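Local coordinates for protein CymD (Pseudomonas putida, PDB 6Z34) that forms an outer-membrane channel of the FadL family for the uptake of monoaromatic hydrocarbons, probably by lateral diffusion, at residues M44-M50 and I430-F436; P34-T38 and S152-S156; L399-K405 and V421-V427; P11-G15 and V395-L399. All blocks are in the same frame, centred on the assembly; numbering follows the deposited sequence.

Overall arrangement
All four contacts reach one antiparallel sheet that curls into the 14-stranded barrel of the FadL family. Contacts 1 and 3 are pairings within the wall: both use strand 422-437, which meets strand 43-58 in contact 1 and strand 393-404 in contact 3, with centres 28 Å apart. Contacts 2 and 4 set the N-terminal plug against two different wall strands, 151-171 and 393-404, with centres 21 Å apart. Contact 4 touches contact 1, 13 Å away between centres, and shares Leu399 with contact 3. Along the chain, contact 2 is nested inside the loop closed by contact 4, and contact 3 opens after contact 4 closes.

Contact 1 of 4, residues M44-M50 and I430-F436; sequences MHLGLGM and ISYTKSF
Two extended strands run antiparallel here, 44-50 against 430-436, with local axes 4.4 Å apart at closest and 169° between their directions. The residue numbers of each pair sum to 480. Ile430 starts the register in a hydrogen-bonded pair with Met50: Met50 N to Ile430 O is 3.0 Å and Ile430 N to Met50 O 3.2 Å, while Met50 CG lies 4.0 Å from Ile430 CG2. At Ser431 the backbones come closest, its CA 3.8 Å from Gly49 CA; a CB on Gly49 would clash with Ile430 O and Ser431 CB. Tyr432 is held tightly, Tyr432 N to Leu48 O 2.6 Å and Leu48 N to Tyr432 O 2.8 Å; its ring (chi1 t) meets Leu48 CD1 at the edge, and its hydroxyl bonds Asp393. Thr433 (chi1 m) faces Gly47 in a non-hydrogen-bonded pair. Lys434 exchanges two 2.9 Å bonds with Leu46 (N to O each way) and sends NZ to salt bridges with Glu392 and Asp393. Ser435 OG (chi1 m) and His45 ND1 share a 2.8 Å hydrogen bond, and NE2 of the same imidazole is hydrogen-bonded to Gln41 O. Phe436 N to Met44 O (2.8 Å) and Met44 N to Phe436 O (2.7 Å) complete the register, and Phe436 CE2 packs 3.9 Å from Leu46 CD1. Joining first and last wall strands, this is the seam that closes an outer-membrane beta barrel.

Contact 2 of 4, residues P34-T38 and S152-S156; sequences PATLT and SVGAS
Segment 34-38 is a run of 3-10 turns, phi between -61° and -72° and psi between -13° and -25°, resting on the extended strand segment 152-156. Its internal bonds are Leu37 N to Pro34 O, 3.1 Å, and a weak Thr38 N to Ala35 O, 3.4 Å. Pro34 leads, its ring (C-gamma endo) pointing toward the strand: CG is 3.6 Å from Ala155 N, 3.7 Å from Gly154 C and 3.7 Å from Ser156 OG, a hydroxyl that is also hydrogen-bonded to Ser142 OG and Met30 O. Ala35 gives the closest backbone approach, its CA 4.0 Å from Gly154 CA, and its CB is 3.6 Å from Ser152 O. A CB on Gly154 would fall 2.5 Å from Ala35 N, so glycine is what allows the turn to sit this near the wall. Thr36 points away and bonds Asn33 O instead; Leu37 has its CA-to-CB bond sideways, and its side chain touches Met30. Thr38 points back toward the strand; with chi1 p, its OG1 comes 2.7 Å from Ser152 OG (chi1 m) in a hydrogen bond. The neighbouring strands 131-146 and 198-229 flank the site through Ala144, Gln146, Arg223 and Thr227. Lying before the first wall strand, the segment is consistent with the N-terminal plug of FadL-family channels. Small residues packed on backbone plus one buried hydroxyl pair imply a fit governed mainly by shape, with a single polar bond fixing the far end.

Contact 3 of 4, residues L399-K405 and V421-V427; sequences LAYGFKK and VSHSQIV
Backbone hydrogen bonds come first. Strands 399-404 and 422-427 run antiparallel, axes 4.8 Å apart at closest and directions 166° apart, with paired residue numbers summing to 827. Ala400 N to Val427 O is 3.0 Å and Val427 N to Ala400 O 2.9 Å; Gly402 N to Gln425 O is 2.8 Å and Gln425 N to Gly402 O 3.0 Å; Lys404 N to His423 O is 3.0 Å, its return bond from His423 N to Lys404 O weak at 3.3 Å. Tyr401-Ile426 and Phe403-Ser424 are the non-hydrogen-bonded pairs between them. These are the last two strands of the FadL-type barrel wall. Ala400 and Gln425 lie on the face that meets the N-terminal residues Val7 and Asn5, whereas Tyr401 and Phe403 are on the surface. Apolar contacts link Leu399 CD1 to Ile426 CG2 (3.8 Å) and Tyr401 CD2 to Ile426 CG1 (4.2 Å), the latter over one face of the tyrosine ring. Phe403 has His423 O over one ring face. Among side-chain polar contacts, Tyr401 (chi1 t) carries OH to Ser424 OG (chi1 t) at 2.8 Å, a weak hydrogen bond. On the other side, Lys404 CE meets the His423 ring edge, CD2 at 3.9 Å, while His423 ND1 bonds Glu56 O.

Contact 4 of 4, residues P11-G15 and V395-L399; sequences PVSQG and VDFSL
Ser398, Pro11 and Asp396 give up the most surface where the short helical segment 11-15 lies along strand 395-399, with axes 7.0 Å apart at closest and crossing at 34°. In the extended strand every second side chain, Asp396 and Ser398, points toward the helix. Pro11 (C-gamma exo) fits between them: its CB lies 3.7 Å from Ser398 CB and 3.8 Å from both Asp396 CB and Phe397 N. The helix is part of the N-terminal plug lying inside the barrel, as in other FadL-family channels, and here it packs on the inner face of the penultimate wall strand. Ser398 (chi1 t) places OG against the helix backbone, 3.3 Å from Gln14 C, and 3.5 Å from Gln14 CB. Water completes the fit: one molecule donates to Pro11 O (2.9 Å) and Phe397 O (2.8 Å); another donates to Gln14 OE1 (2.6 Å) and weakly accepts from Ser398 OG (3.2 Å). Gln14 NE2 bonds Asp51 OD2. Asp396 (chi1 m) holds OD1 3.8 Å from Val12 CG2, and Arg354 touches both side chains.

Contact 1 of 4, residues M44-M50 and I430-F436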
loop_
_atom_site.group_PDB
_atom_site.type_symbol
_atom_site.label_atom_id
_atom_site.label_comp_id
_atom_site.label_asym_id
_atom_site.label_seq_id
_atom_site.Cartn_x
_atom_site.Cartn_y
_atom_site.Cartn_z
ATOM N N MET A 44 -17.462 -11.931 -17.840
ATOM C CA MET A 44 -16.695 -10.703 -17.751
ATOM C C MET A 44 -17.177 -9.902 -16.564
ATOM O O MET A 44 -18.385 -9.688 -16.395
ATOM C CB MET A 44 -16.778 -9.877 -19.035
ATOM C CG MET A 44 -16.004 -10.551 -20.140
ATOM S SD MET A 44 -15.164 -9.372 -21.150
ATOM C CE MET A 44 -14.686 -8.263 -19.873
ATOM N N HIS A 45 -16.218 -9.465 -15.761
ATOM C CA HIS A 45 -16.464 -8.870 -14.459
ATOM C C HIS A 45 -15.872 -7.475 -14.445
ATOM O O HIS A 45 -14.722 -7.276 -14.854
ATOM C CB HIS A 45 -15.870 -9.751 -13.350
ATOM C CG HIS A 45 -16.327 -11.188 -13.413
ATOM N ND1 HIS A 45 -17.436 -11.650 -12.731
ATOM C CD2 HIS A 45 -15.810 -12.266 -14.053
ATOM C CE1 HIS A 45 -17.588 -12.946 -12.952
ATOM N NE2 HIS A 45 -16.618 -13.344 -13.756
ATOM N N LEU A 46 -16.668 -6.511 -14.008
ATOM C CA LEU A 46 -16.256 -5.122 -13.923
ATOM C C LEU A 46 -16.448 -4.697 -12.488
ATOM O O LEU A 46 -17.544 -4.842 -11.940
ATOM C CB LEU A 46 -17.072 -4.222 -14.857
ATOM C CG LEU A 46 -16.884 -4.424 -16.354
ATOM C CD1 LEU A 46 -18.233 -4.350 -17.058
ATOM C CD2 LEU A 46 -15.938 -3.380 -16.898
ATOM N N GLY A 47 -15.395 -4.172 -11.885
ATOM C CA GLY A 47 -15.485 -3.812 -10.494
ATOM C C GLY A 47 -15.098 -2.370 -10.294
ATOM O O GLY A 47 -14.132 -1.873 -10.893
ATOM N N LEU A 48 -15.871 -1.705 -9.440
ATOM C CA LEU A 48 -15.728 -0.303 -9.102
ATOM C C LEU A 48 -15.800 -0.218 -7.606
ATOM O O LEU A 48 -16.784 -0.685 -7.019
ATOM C CB LEU A 48 -16.869 0.574 -9.620
ATOM C CG LEU A 48 -17.216 0.908 -11.026
ATOM C CD1 LEU A 48 -17.852 -0.330 -11.629
ATOM C CD2 LEU A 48 -18.206 2.042 -10.893
ATOM N N GLY A 49 -14.828 0.452 -7.006
ATOM C CA GLY A 49 -14.883 0.600 -5.568
ATOM C C GLY A 49 -13.868 1.612 -5.107
ATOM O O GLY A 49 -13.074 2.137 -5.896
ATOM N N MET A 50 -13.890 1.858 -3.799
ATOM C CA MET A 50 -12.926 2.756 -3.194
ATOM C C MET A 50 -12.765 2.419 -1.724
ATOM O O MET A 50 -13.656 1.840 -1.090
ATOM C CB MET A 50 -13.358 4.208 -3.343
ATOM C CG MET A 50 -14.659 4.487 -2.652
ATOM S SD MET A 50 -15.297 6.046 -3.245
ATOM C CE MET A 50 -15.207 5.782 -5.012
ATOM N N ILE A 430 -15.924 -0.097 -0.041
ATOM C CA ILE A 430 -17.181 -0.311 -0.728
ATOM C C ILE A 430 -16.864 -0.607 -2.188
ATOM O O ILE A 430 -15.971 0.010 -2.775
ATOM C CB ILE A 430 -18.098 0.915 -0.540
ATOM C CG1 ILE A 430 -19.436 0.732 -1.270
ATOM C CG2 ILE A 430 -17.389 2.173 -0.964
ATOM C CD1 ILE A 430 -20.435 -0.125 -0.499
ATOM N N SER A 431 -17.547 -1.597 -2.758
ATOM C CA SER A 431 -17.307 -1.946 -4.152
ATOM C C SER A 431 -18.593 -2.428 -4.808
ATOM O O SER A 431 -19.521 -2.899 -4.152
ATOM C CB SER A 431 -16.221 -3.016 -4.298
ATOM O OG SER A 431 -16.756 -4.299 -4.050
ATOM N N TYR A 432 -18.627 -2.289 -6.123
ATOM C CA TYR A 432 -19.720 -2.779 -6.944
ATOM C C TYR A 432 -19.123 -3.640 -8.046
ATOM O O TYR A 432 -18.135 -3.253 -8.676
ATOM C CB TYR A 432 -20.554 -1.628 -7.538
ATOM C CG TYR A 432 -21.447 -2.100 -8.659
ATOM C CD1 TYR A 432 -21.069 -1.925 -9.977
ATOM C CD2 TYR A 432 -22.635 -2.770 -8.398
ATOM C CE1 TYR A 432 -21.851 -2.374 -11.003
ATOM C CE2 TYR A 432 -23.442 -3.222 -9.437
ATOM C CZ TYR A 432 -23.034 -3.022 -10.734
ATOM O OH TYR A 432 -23.796 -3.456 -11.784
ATOM N N THR A 433 -19.720 -4.809 -8.267
ATOM C CA THR A 433 -19.273 -5.732 -9.303
ATOM C C THR A 433 -20.442 -6.048 -10.217
ATOM O O THR A 433 -21.518 -6.468 -9.767
ATOM C CB THR A 433 -18.683 -7.015 -8.716
ATOM O OG1 THR A 433 -17.624 -6.675 -7.791
ATOM C CG2 THR A 433 -18.169 -7.948 -9.834
ATOM N N LYS A 434 -20.229 -5.835 -11.496
ATOM C CA LYS A 434 -21.192 -6.172 -12.513
ATOM C C LYS A 434 -20.589 -7.326 -13.289
ATOM O O LYS A 434 -19.483 -7.201 -13.832
ATOM C CB LYS A 434 -21.491 -4.982 -13.422
ATOM C CG LYS A 434 -21.805 -5.394 -14.853
ATOM C CD LYS A 434 -23.154 -6.066 -14.959
ATOM C CE LYS A 434 -24.320 -5.126 -14.797
ATOM N NZ LYS A 434 -25.587 -5.906 -14.952
ATOM N N SER A 435 -21.304 -8.451 -13.324
ATOM C CA SER A 435 -20.836 -9.660 -13.992
ATOM C C SER A 435 -21.755 -9.992 -15.157
ATOM O O SER A 435 -22.965 -10.179 -14.972
ATOM C CB SER A 435 -20.774 -10.848 -13.028
ATOM O OG SER A 435 -19.911 -10.563 -11.935
ATOM N N PHE A 436 -21.174 -10.093 -16.344
ATOM C CA PHE A 436 -21.858 -10.594 -17.525
ATOM C C PHE A 436 -21.366 -12.012 -17.783
ATOM O O PHE A 436 -20.181 -12.220 -18.053
ATOM C CB PHE A 436 -21.581 -9.708 -18.737
ATOM C CG PHE A 436 -21.965 -8.253 -18.558
ATOM C CD1 PHE A 436 -23.275 -7.886 -18.277
ATOM C CD2 PHE A 436 -21.025 -7.250 -18.756
ATOM C CE1 PHE A 436 -23.632 -6.548 -18.167
ATOM C CE2 PHE A 436 -21.376 -5.911 -18.644
ATOM C CZ PHE A 436 -22.679 -5.562 -18.348
#

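Contact 2 of 4, residues P34-T38 and S152-S156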
loop_
_atom_site.group_PDB
_atom_site.type_symbol
_atom_site.label_atom_id
_atom_site.label_comp_id
_atom_site.label_asym_id
_atom_site.label_seq_id
_atom_site.Cartn_x
_atom_site.Cartn_y
_atom_site.Cartn_z
ATOM N N PRO A 34 -3.221 -13.951 -7.340
ATOM C CA PRO A 34 -3.974 -14.043 -8.597
ATOM C C PRO A 34 -4.433 -15.454 -8.934
ATOM O O PRO A 34 -5.346 -15.603 -9.753
ATOM C CB PRO A 34 -2.987 -13.499 -9.643
ATOM C CG PRO A 34 -1.663 -13.387 -8.950
ATOM C CD PRO A 34 -1.923 -13.275 -7.499
ATOM N N ALA A 35 -3.871 -16.496 -8.311
ATOM C CA ALA A 35 -4.388 -17.841 -8.559
ATOM C C ALA A 35 -5.848 -17.952 -8.147
ATOM O O ALA A 35 -6.579 -18.784 -8.701
ATOM C CB ALA A 35 -3.553 -18.895 -7.827
ATOM N N THR A 36 -6.313 -17.095 -7.219
ATOM C CA THR A 36 -7.701 -17.224 -6.770
ATOM C C THR A 36 -8.702 -16.770 -7.824
ATOM O O THR A 36 -9.899 -17.032 -7.668
ATOM C CB THR A 36 -7.962 -16.444 -5.479
ATOM O OG1 THR A 36 -7.648 -15.064 -5.670
ATOM C CG2 THR A 36 -7.158 -17.055 -4.271
ATOM N N LEU A 37 -8.246 -16.086 -8.879
ATOM C CA LEU A 37 -9.151 -15.653 -9.933
ATOM C C LEU A 37 -9.801 -16.816 -10.662
ATOM O O LEU A 37 -10.895 -16.645 -11.202
ATOM C CB LEU A 37 -8.408 -14.782 -10.935
ATOM C CG LEU A 37 -7.796 -13.531 -10.330
ATOM C CD1 LEU A 37 -6.867 -12.902 -11.350
ATOM C CD2 LEU A 37 -8.918 -12.596 -9.886
ATOM N N THR A 38 -9.177 -18.000 -10.677
ATOM C CA THR A 38 -9.860 -19.159 -11.256
ATOM C C THR A 38 -11.113 -19.554 -10.478
ATOM O O THR A 38 -11.925 -20.315 -11.012
ATOM C CB THR A 38 -8.913 -20.371 -11.385
ATOM O OG1 THR A 38 -8.431 -20.791 -10.098
ATOM C CG2 THR A 38 -7.750 -20.030 -12.275
ATOM N N SER A 152 -4.194 -24.503 -9.085
ATOM C CA SER A 152 -4.334 -23.259 -9.834
ATOM C C SER A 152 -3.076 -22.426 -9.642
ATOM O O SER A 152 -2.565 -22.315 -8.520
ATOM C CB SER A 152 -5.541 -22.451 -9.365
ATOM O OG SER A 152 -6.713 -22.852 -10.046
ATOM N N VAL A 153 -2.584 -21.836 -10.730
ATOM C CA VAL A 153 -1.463 -20.912 -10.691
ATOM C C VAL A 153 -1.896 -19.557 -11.250
ATOM O O VAL A 153 -2.834 -19.456 -12.046
ATOM C CB VAL A 153 -0.254 -21.445 -11.475
ATOM C CG1 VAL A 153 0.287 -22.738 -10.846
ATOM C CG2 VAL A 153 -0.622 -21.629 -12.945
ATOM N N GLY A 154 -1.177 -18.508 -10.836
ATOM C CA GLY A 154 -1.490 -17.157 -11.266
ATOM C C GLY A 154 -0.342 -16.198 -11.028
ATOM O O GLY A 154 0.490 -16.382 -10.125
ATOM N N ALA A 155 -0.327 -15.140 -11.836
ATOM C CA ALA A 155 0.730 -14.152 -11.761
ATOM C C ALA A 155 0.162 -12.808 -12.173
ATOM O O ALA A 155 -0.866 -12.736 -12.864
ATOM C CB ALA A 155 1.922 -14.506 -12.653
ATOM N N SER A 156 0.825 -11.746 -11.696
ATOM C CA SER A 156 0.557 -10.388 -12.135
ATOM C C SER A 156 1.883 -9.691 -12.379
ATOM O O SER A 156 2.891 -10.000 -11.734
ATOM C CB SER A 156 -0.222 -9.589 -11.101
ATOM O OG SER A 156 -1.430 -10.227 -10.786
#

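Contact 3 of 4, residues L399-K405 and V421-V427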
loop_
_atom_site.group_PDB
_atom_site.type_symbol
_atom_site.label_atom_id
_atom_site.label_comp_id
_atom_site.label_asym_id
_atom_site.label_seq_id
_atom_site.Cartn_x
_atom_site.Cartn_y
_atom_site.Cartn_z
ATOM N N LEU A 399 -15.830 -2.375 6.916
ATOM C CA LEU A 399 -15.389 -1.422 7.923
ATOM C C LEU A 399 -14.307 -2.067 8.781
ATOM O O LEU A 399 -14.495 -3.179 9.284
ATOM C CB LEU A 399 -16.557 -0.967 8.788
ATOM C CG LEU A 399 -16.280 0.284 9.611
ATOM C CD1 LEU A 399 -16.306 1.516 8.722
ATOM C CD2 LEU A 399 -17.297 0.397 10.729
ATOM N N ALA A 400 -13.183 -1.371 8.955
ATOM C CA ALA A 400 -12.073 -1.900 9.741
ATOM C C ALA A 400 -11.544 -0.830 10.684
ATOM O O ALA A 400 -11.246 0.289 10.254
ATOM C CB ALA A 400 -10.944 -2.405 8.835
ATOM N N TYR A 401 -11.415 -1.176 11.959
ATOM C CA TYR A 401 -10.879 -0.287 12.983
ATOM C C TYR A 401 -9.531 -0.828 13.430
ATOM O O TYR A 401 -9.459 -1.943 13.947
ATOM C CB TYR A 401 -11.838 -0.177 14.172
ATOM C CG TYR A 401 -11.573 0.984 15.126
ATOM C CD1 TYR A 401 -10.275 1.349 15.494
ATOM C CD2 TYR A 401 -12.626 1.704 15.674
ATOM C CE1 TYR A 401 -10.040 2.397 16.373
ATOM C CE2 TYR A 401 -12.399 2.758 16.555
ATOM C CZ TYR A 401 -11.108 3.096 16.898
ATOM O OH TYR A 401 -10.893 4.141 17.770
ATOM N N GLY A 402 -8.474 -0.038 13.238
ATOM C CA GLY A 402 -7.143 -0.398 13.693
ATOM C C GLY A 402 -6.593 0.532 14.763
ATOM O O GLY A 402 -7.019 1.686 14.880
ATOM N N PHE A 403 -5.614 0.037 15.524
ATOM C CA PHE A 403 -5.046 0.714 16.681
ATOM C C PHE A 403 -3.574 0.344 16.789
ATOM O O PHE A 403 -3.209 -0.818 16.588
ATOM C CB PHE A 403 -5.772 0.307 17.965
ATOM C CG PHE A 403 -6.016 1.438 18.919
ATOM C CD1 PHE A 403 -7.231 2.106 18.927
ATOM C CD2 PHE A 403 -5.042 1.819 19.822
ATOM C CE1 PHE A 403 -7.465 3.140 19.813
ATOM C CE2 PHE A 403 -5.270 2.852 20.713
ATOM C CZ PHE A 403 -6.485 3.514 20.707
ATOM N N LYS A 404 -2.734 1.329 17.102
ATOM C CA LYS A 404 -1.318 1.104 17.343
ATOM C C LYS A 404 -0.918 1.801 18.633
ATOM O O LYS A 404 -1.559 2.764 19.065
ATOM C CB LYS A 404 -0.430 1.621 16.200
ATOM C CG LYS A 404 -0.766 1.101 14.817
ATOM C CD LYS A 404 0.203 1.670 13.776
ATOM C CE LYS A 404 -0.340 1.546 12.355
ATOM N NZ LYS A 404 0.675 1.931 11.325
ATOM N N LYS A 405 0.156 1.295 19.238
ATOM C CA LYS A 405 0.765 1.883 20.435
ATOM C C LYS A 405 -0.252 2.187 21.535
ATOM O O LYS A 405 0.056 2.893 22.496
ATOM C CB LYS A 405 1.531 3.159 20.067
ATOM C CG LYS A 405 2.853 2.928 19.337
ATOM C CD LYS A 405 3.217 4.125 18.459
ATOM C CE LYS A 405 4.715 4.221 18.229
ATOM N NZ LYS A 405 5.432 4.433 19.514
ATOM N N VAL A 421 1.882 7.464 22.615
ATOM C CA VAL A 421 1.260 7.751 21.323
ATOM C C VAL A 421 0.117 6.768 21.128
ATOM O O VAL A 421 0.244 5.581 21.440
ATOM C CB VAL A 421 2.271 7.658 20.156
ATOM C CG1 VAL A 421 1.564 7.281 18.863
ATOM C CG2 VAL A 421 3.019 8.969 19.975
ATOM N N SER A 422 -1.006 7.259 20.622
ATOM C CA SER A 422 -2.139 6.402 20.316
ATOM C C SER A 422 -2.603 6.708 18.901
ATOM O O SER A 422 -2.759 7.877 18.536
ATOM C CB SER A 422 -3.270 6.607 21.326
ATOM O OG SER A 422 -4.366 5.756 21.046
ATOM N N HIS A 423 -2.814 5.662 18.105
ATOM C CA HIS A 423 -3.140 5.812 16.693
ATOM C C HIS A 423 -4.395 5.012 16.377
ATOM O O HIS A 423 -4.428 3.799 16.596
ATOM C CB HIS A 423 -1.975 5.355 15.812
ATOM C CG HIS A 423 -2.128 5.730 14.373
ATOM N ND1 HIS A 423 -2.886 6.805 13.962
ATOM C CD2 HIS A 423 -1.638 5.162 13.246
ATOM C CE1 HIS A 423 -2.851 6.889 12.643
ATOM N NE2 HIS A 423 -2.101 5.902 12.185
ATOM N N SER A 424 -5.416 5.692 15.857
ATOM C CA SER A 424 -6.704 5.093 15.537
ATOM C C SER A 424 -7.029 5.323 14.063
ATOM O O SER A 424 -6.838 6.423 13.532
ATOM C CB SER A 424 -7.805 5.678 16.432
ATOM O OG SER A 424 -9.097 5.371 15.944
ATOM N N GLN A 425 -7.521 4.286 13.393
ATOM C CA GLN A 425 -7.724 4.390 11.957
ATOM C C GLN A 425 -8.924 3.558 11.532
ATOM O O GLN A 425 -9.047 2.389 11.917
ATOM C CB GLN A 425 -6.469 3.943 11.210
ATOM C CG GLN A 425 -6.609 3.980 9.719
ATOM C CD GLN A 425 -5.403 3.400 9.020
ATOM O OE1 GLN A 425 -5.398 2.226 8.626
ATOM N NE2 GLN A 425 -4.366 4.221 8.857
ATOM N N ILE A 426 -9.797 4.168 10.730
ATOM C CA ILE A 426 -11.014 3.536 10.238
ATOM C C ILE A 426 -10.959 3.521 8.720
ATOM O O ILE A 426 -10.835 4.576 8.082
ATOM C CB ILE A 426 -12.271 4.266 10.731
ATOM C CG1 ILE A 426 -12.398 4.137 12.248
ATOM C CG2 ILE A 426 -13.502 3.729 10.030
ATOM C CD1 ILE A 426 -13.683 4.697 12.807
ATOM N N VAL A 427 -11.064 2.331 8.141
ATOM C CA VAL A 427 -11.021 2.140 6.700
ATOM C C VAL A 427 -12.391 1.624 6.281
ATOM O O VAL A 427 -12.784 0.505 6.647
ATOM C CB VAL A 427 -9.919 1.159 6.284
ATOM C CG1 VAL A 427 -9.920 0.966 4.772
ATOM C CG2 VAL A 427 -8.574 1.648 6.760
#

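Contact 4 of 4, residues P11-G15 and V395-L399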
loop_
_atom_site.group_PDB
_atom_site.type_symbol
_atom_site.label_atom_id
_atom_site.label_comp_id
_atom_site.label_asym_id
_atom_site.label_seq_id
_atom_site.Cartn_x
_atom_site.Cartn_y
_atom_site.Cartn_z
ATOM N N PRO A 11 -13.309 -5.015 -0.295
ATOM C CA PRO A 11 -14.170 -5.151 0.901
ATOM C C PRO A 11 -14.344 -6.574 1.392
ATOM O O PRO A 11 -14.698 -6.765 2.565
ATOM C CB PRO A 11 -15.515 -4.559 0.451
ATOM C CG PRO A 11 -15.237 -3.873 -0.873
ATOM C CD PRO A 11 -14.062 -4.582 -1.481
ATOM N N VAL A 12 -14.125 -7.579 0.547
ATOM C CA VAL A 12 -14.335 -8.957 0.984
ATOM C C VAL A 12 -13.141 -9.431 1.800
ATOM O O VAL A 12 -13.292 -10.018 2.884
ATOM C CB VAL A 12 -14.583 -9.868 -0.234
ATOM C CG1 VAL A 12 -14.691 -11.296 0.197
ATOM C CG2 VAL A 12 -15.844 -9.437 -1.008
ATOM N N SER A 13 -11.938 -9.198 1.275
ATOM C CA SER A 13 -10.722 -9.461 2.027
ATOM C C SER A 13 -10.662 -8.605 3.293
ATOM O O SER A 13 -10.435 -9.125 4.393
ATOM C CB SER A 13 -9.525 -9.204 1.125
ATOM O OG SER A 13 -8.389 -8.910 1.871
ATOM N N GLN A 14 -10.892 -7.291 3.169
ATOM C CA GLN A 14 -10.808 -6.428 4.352
ATOM C C GLN A 14 -11.882 -6.772 5.376
ATOM O O GLN A 14 -11.641 -6.689 6.581
ATOM C CB GLN A 14 -10.912 -4.948 3.964
ATOM C CG GLN A 14 -9.661 -4.359 3.318
ATOM C CD GLN A 14 -9.839 -2.908 2.896
ATOM O OE1 GLN A 14 -10.492 -2.124 3.583
ATOM N NE2 GLN A 14 -9.263 -2.549 1.758
ATOM N N GLY A 15 -13.082 -7.143 4.923
ATOM C CA GLY A 15 -14.117 -7.522 5.866
ATOM C C GLY A 15 -13.756 -8.751 6.666
ATOM O O GLY A 15 -14.330 -8.981 7.740
ATOM N N VAL A 395 -23.047 -5.679 -4.393
ATOM C CA VAL A 395 -22.414 -4.628 -3.608
ATOM C C VAL A 395 -21.728 -5.269 -2.416
ATOM O O VAL A 395 -22.294 -6.156 -1.768
ATOM C CB VAL A 395 -23.428 -3.566 -3.150
ATOM C CG1 VAL A 395 -22.757 -2.569 -2.243
ATOM C CG2 VAL A 395 -23.991 -2.869 -4.352
ATOM N N ASP A 396 -20.493 -4.838 -2.152
ATOM C CA ASP A 396 -19.705 -5.306 -1.022
ATOM C C ASP A 396 -19.303 -4.104 -0.193
ATOM O O ASP A 396 -19.034 -3.034 -0.745
ATOM C CB ASP A 396 -18.460 -6.060 -1.471
ATOM C CG ASP A 396 -18.767 -7.142 -2.484
ATOM O OD1 ASP A 396 -19.237 -8.222 -2.082
ATOM O OD2 ASP A 396 -18.513 -6.922 -3.684
ATOM N N PHE A 397 -19.255 -4.283 1.127
ATOM C CA PHE A 397 -18.977 -3.182 2.033
ATOM C C PHE A 397 -18.191 -3.677 3.233
ATOM O O PHE A 397 -18.448 -4.761 3.755
ATOM C CB PHE A 397 -20.253 -2.501 2.523
ATOM C CG PHE A 397 -20.011 -1.482 3.599
ATOM C CD1 PHE A 397 -19.657 -0.188 3.271
ATOM C CD2 PHE A 397 -20.134 -1.819 4.938
ATOM C CE1 PHE A 397 -19.435 0.756 4.258
ATOM C CE2 PHE A 397 -19.906 -0.878 5.932
ATOM C CZ PHE A 397 -19.559 0.409 5.589
ATOM N N SER A 398 -17.284 -2.829 3.713
ATOM C CA SER A 398 -16.290 -3.228 4.698
ATOM C C SER A 398 -15.986 -2.063 5.634
ATOM O O SER A 398 -15.873 -0.916 5.194
ATOM C CB SER A 398 -15.010 -3.674 3.996
ATOM O OG SER A 398 -14.262 -4.546 4.796
ATOM N N LEU A 399 -15.830 -2.375 6.916
ATOM C CA LEU A 399 -15.389 -1.422 7.923
ATOM C C LEU A 399 -14.307 -2.067 8.781
ATOM O O LEU A 399 -14.495 -3.179 9.284
ATOM C CB LEU A 399 -16.557 -0.967 8.788
ATOM C CG LEU A 399 -16.280 0.284 9.611
ATOM C CD1 LEU A 399 -16.306 1.516 8.722
ATOM C CD2 LEU A 399 -17.297 0.397 10.729
HETATM O O HOH W 1 -17.384 -7.287 3.491
HETATM O O HOH W 2 -12.530 -1.952 5.264
#